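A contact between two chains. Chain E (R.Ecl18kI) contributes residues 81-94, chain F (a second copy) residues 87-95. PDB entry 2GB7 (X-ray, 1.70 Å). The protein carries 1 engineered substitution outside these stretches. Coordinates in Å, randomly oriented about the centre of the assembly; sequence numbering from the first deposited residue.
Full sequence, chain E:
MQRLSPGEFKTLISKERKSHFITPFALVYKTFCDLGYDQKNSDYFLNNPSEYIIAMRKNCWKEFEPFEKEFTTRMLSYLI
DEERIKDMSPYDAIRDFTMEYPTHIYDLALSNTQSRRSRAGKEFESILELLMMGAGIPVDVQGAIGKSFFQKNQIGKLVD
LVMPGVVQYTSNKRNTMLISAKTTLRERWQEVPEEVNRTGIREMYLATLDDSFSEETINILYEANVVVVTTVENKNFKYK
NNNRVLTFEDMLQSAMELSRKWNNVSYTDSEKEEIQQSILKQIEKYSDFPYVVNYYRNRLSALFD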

# COMPACT_ATOMS: atom_id res chain seq x y z
N ASP E 81 21.91 26.08 10.63
CA ASP E 81 23.27 26.48 10.30
C ASP E 81 23.54 27.88 10.85
O ASP E 81 23.20 28.89 10.23
CB ASP E 81 23.43 26.42 8.77
CG ASP E 81 24.87 26.65 8.29
OD1 ASP E 81 25.13 26.34 7.10
OD2 ASP E 81 25.72 27.14 9.06
N GLU E 82 24.17 27.91 12.03
CA GLU E 82 24.40 29.14 12.77
C GLU E 82 25.15 30.16 11.92
O GLU E 82 24.76 31.32 11.88
CB GLU E 82 25.18 28.86 14.07
CG GLU E 82 24.37 28.13 15.14
N GLU E 83 26.19 29.71 11.23
CA GLU E 83 27.05 30.62 10.46
C GLU E 83 26.33 31.21 9.24
O GLU E 83 26.54 32.38 8.90
CB GLU E 83 28.35 29.93 10.04
N ARG E 84 25.49 30.41 8.60
CA ARG E 84 24.71 30.86 7.45
C ARG E 84 23.68 31.93 7.83
O ARG E 84 23.45 32.88 7.08
CB ARG E 84 24.04 29.68 6.75
CG ARG E 84 23.32 30.03 5.46
CD ARG E 84 23.01 28.78 4.64
NE ARG E 84 22.32 29.10 3.39
N ILE E 85 23.09 31.79 9.01
CA ILE E 85 21.93 32.59 9.40
C ILE E 85 22.27 33.74 10.32
O ILE E 85 21.40 34.57 10.60
CB ILE E 85 20.83 31.71 10.05
CG1 ILE E 85 21.30 31.22 11.44
CG2 ILE E 85 20.46 30.58 9.11
CD1 ILE E 85 20.29 30.38 12.20
N LYS E 86 23.52 33.80 10.79
CA LYS E 86 23.97 34.81 11.74
C LYS E 86 23.91 36.20 11.11
O LYS E 86 24.56 36.46 10.09
CB LYS E 86 25.38 34.49 12.27
CG LYS E 86 26.50 34.62 11.23
CD LYS E 86 27.88 34.40 11.84
CE LYS E 86 28.96 34.90 10.85
NZ LYS E 86 30.27 34.21 11.06
N ASP E 87 23.11 37.08 11.71
CA ASP E 87 22.87 38.43 11.18
C ASP E 87 21.76 38.48 10.13
O ASP E 87 21.54 39.53 9.52
CB ASP E 87 24.16 39.10 10.65
CG ASP E 87 25.19 39.34 11.74
N MET E 88 21.07 37.36 9.91
CA MET E 88 19.79 37.39 9.21
C MET E 88 18.72 37.93 10.15
O MET E 88 18.85 37.82 11.39
CB MET E 88 19.38 35.99 8.73
CG MET E 88 19.91 35.60 7.35
SD MET E 88 19.11 34.07 6.87
CE MET E 88 19.95 33.61 5.34
N SER E 89 17.68 38.53 9.56
CA SER E 89 16.46 38.82 10.30
C SER E 89 15.80 37.48 10.66
O SER E 89 15.93 36.51 9.90
CB SER E 89 15.59 39.83 9.53
OG SER E 89 14.75 39.18 8.59
N PRO E 90 15.13 37.41 11.82
CA PRO E 90 14.49 36.16 12.25
C PRO E 90 13.48 35.63 11.23
O PRO E 90 13.40 34.41 11.01
CB PRO E 90 13.78 36.55 13.55
CG PRO E 90 14.43 37.79 14.00
CD PRO E 90 14.92 38.50 12.79
N TYR E 91 12.73 36.54 10.61
CA TYR E 91 11.81 36.18 9.53
C TYR E 91 12.55 35.62 8.32
O TYR E 91 12.14 34.63 7.74
CB TYR E 91 10.97 37.39 9.11
CG TYR E 91 10.21 37.16 7.82
CD1 TYR E 91 8.99 36.48 7.81
CD2 TYR E 91 10.72 37.61 6.60
CE1 TYR E 91 8.30 36.26 6.62
CE2 TYR E 91 10.04 37.38 5.40
CZ TYR E 91 8.83 36.73 5.42
OH TYR E 91 8.17 36.51 4.23
N ASP E 92 13.64 36.30 7.94
CA ASP E 92 14.46 35.85 6.81
C ASP E 92 15.17 34.52 7.10
O ASP E 92 15.32 33.70 6.20
CB ASP E 92 15.45 36.92 6.37
CG ASP E 92 14.77 38.04 5.59
OD1 ASP E 92 13.61 37.87 5.19
OD2 ASP E 92 15.41 39.09 5.38
N ALA E 93 15.60 34.34 8.34
CA ALA E 93 16.11 33.03 8.79
C ALA E 93 15.11 31.87 8.61
O ALA E 93 15.48 30.80 8.08
CB ALA E 93 16.58 33.13 10.24
N ILE E 94 13.84 32.07 8.98
CA ILE E 94 12.85 31.01 8.77
C ILE E 94 12.54 30.80 7.29
O ILE E 94 12.60 29.67 6.81
CB ILE E 94 11.55 31.21 9.59
CG1 ILE E 94 11.88 31.15 11.08
CG2 ILE E 94 10.49 30.17 9.18
CD1 ILE E 94 10.74 31.49 12.01
N ASP F 87 11.67 39.35 18.09
CA ASP F 87 12.82 39.70 18.93
C ASP F 87 13.69 38.50 19.28
O ASP F 87 14.48 38.53 20.23
CB ASP F 87 12.34 40.37 20.22
CG ASP F 87 11.54 41.63 19.95
OD1 ASP F 87 11.89 42.39 19.02
OD2 ASP F 87 10.55 41.84 20.68
N MET F 88 13.54 37.44 18.50
CA MET F 88 14.39 36.28 18.67
C MET F 88 15.59 36.42 17.75
O MET F 88 15.52 37.10 16.71
CB MET F 88 13.64 35.00 18.29
CG MET F 88 12.26 34.84 18.92
SD MET F 88 11.42 33.34 18.37
CE MET F 88 12.20 32.13 19.43
N SER F 89 16.69 35.75 18.11
CA SER F 89 17.82 35.58 17.21
C SER F 89 17.32 34.75 16.03
O SER F 89 16.33 34.04 16.15
CB SER F 89 18.95 34.83 17.90
OG SER F 89 18.53 33.50 18.26
N PRO F 90 17.99 34.88 14.87
CA PRO F 90 17.65 33.98 13.76
C PRO F 90 17.69 32.49 14.12
O PRO F 90 16.86 31.70 13.64
CB PRO F 90 18.71 34.31 12.70
CG PRO F 90 19.72 35.17 13.37
CD PRO F 90 19.03 35.85 14.49
N TYR F 91 18.66 32.11 14.96
CA TYR F 91 18.77 30.72 15.40
C TYR F 91 17.57 30.28 16.24
O TYR F 91 17.01 29.20 16.02
CB TYR F 91 20.08 30.47 16.18
CG TYR F 91 20.21 29.03 16.62
CD1 TYR F 91 20.77 28.08 15.77
CD2 TYR F 91 19.75 28.61 17.87
CE1 TYR F 91 20.88 26.75 16.15
CE2 TYR F 91 19.85 27.28 18.26
CZ TYR F 91 20.41 26.36 17.39
OH TYR F 91 20.52 25.04 17.76
N ASP F 92 17.19 31.12 17.20
CA ASP F 92 16.02 30.86 18.04
C ASP F 92 14.73 30.89 17.24
O ASP F 92 13.78 30.20 17.58
CB ASP F 92 15.93 31.88 19.17
CG ASP F 92 16.81 31.52 20.36
OD1 ASP F 92 17.27 30.36 20.46
OD2 ASP F 92 17.02 32.39 21.22
N ALA F 93 14.69 31.71 16.20
CA ALA F 93 13.53 31.83 15.32
C ALA F 93 13.25 30.47 14.64
O ALA F 93 12.14 29.93 14.71
CB ALA F 93 13.76 32.90 14.29
N ILE F 94 14.28 29.93 13.99
CA ILE F 94 14.19 28.62 13.35
C ILE F 94 13.87 27.54 14.38
O ILE F 94 12.95 26.74 14.17
CB ILE F 94 15.48 28.27 12.58
CG1 ILE F 94 15.66 29.22 11.40
CG2 ILE F 94 15.45 26.80 12.11
CD1 ILE F 94 17.10 29.45 11.00
N ARG F 95 14.60 27.54 15.49
CA ARG F 95 14.37 26.56 16.54
C ARG F 95 12.90 26.52 16.93
O ARG F 95 12.31 25.45 17.05
CB ARG F 95 15.26 26.85 17.76
CG ARG F 95 16.32 25.79 18.04
CD ARG F 95 15.69 24.45 18.35
NE ARG F 95 16.27 23.82 19.53
CZ ARG F 95 16.35 22.51 19.72
NH1 ARG F 95 16.90 22.05 20.84
NH2 ARG F 95 15.92 21.66 18.79

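Helices pack closely where small residues line the crossing, and the dimer contact of R.Ecl18kI illustrates the rule with two copies of one protein. The helices starting at Pro E90 and Pro F90 cross at 50° with their axes 8.0 Å apart, and the prolines meet at their first turns, Pro E90 CA lying 4.1 Å from Pro F90 CA. Each proline is a bump that the other chain receives. Pro E90 CB rests 3.7 Å from Ala F93 CB, and Ala E93 CB sits 3.5 Å from Pro F90 CB; alanine, ending at its methyl, leaves room for the ring. The rings also press on backbone: Pro E90 CG comes within 3.0 Å of Met F88 O, and Pro F90 CG lies 3.4 Å from Met E88 O and 3.3 Å from Ile E85 O. Ile E85 O also closes a type II turn, accepting from Met E88 N at 2.9 Å.

One turn on, the isoleucines extend the apolar seam. Ile E94 CD1 reaches 4.0 Å from Ala F93 CB, while Ile F94 CD1 touches Ala E93 CB at 3.8 Å and Ile E85 CD1 at 3.5 Å. At the margin, Glu E82 CG approaches Tyr F91 CD1 at 3.7 Å. No hydrogen bond joins the modelled atoms across the contact; complementary shape and apolar burial dominate.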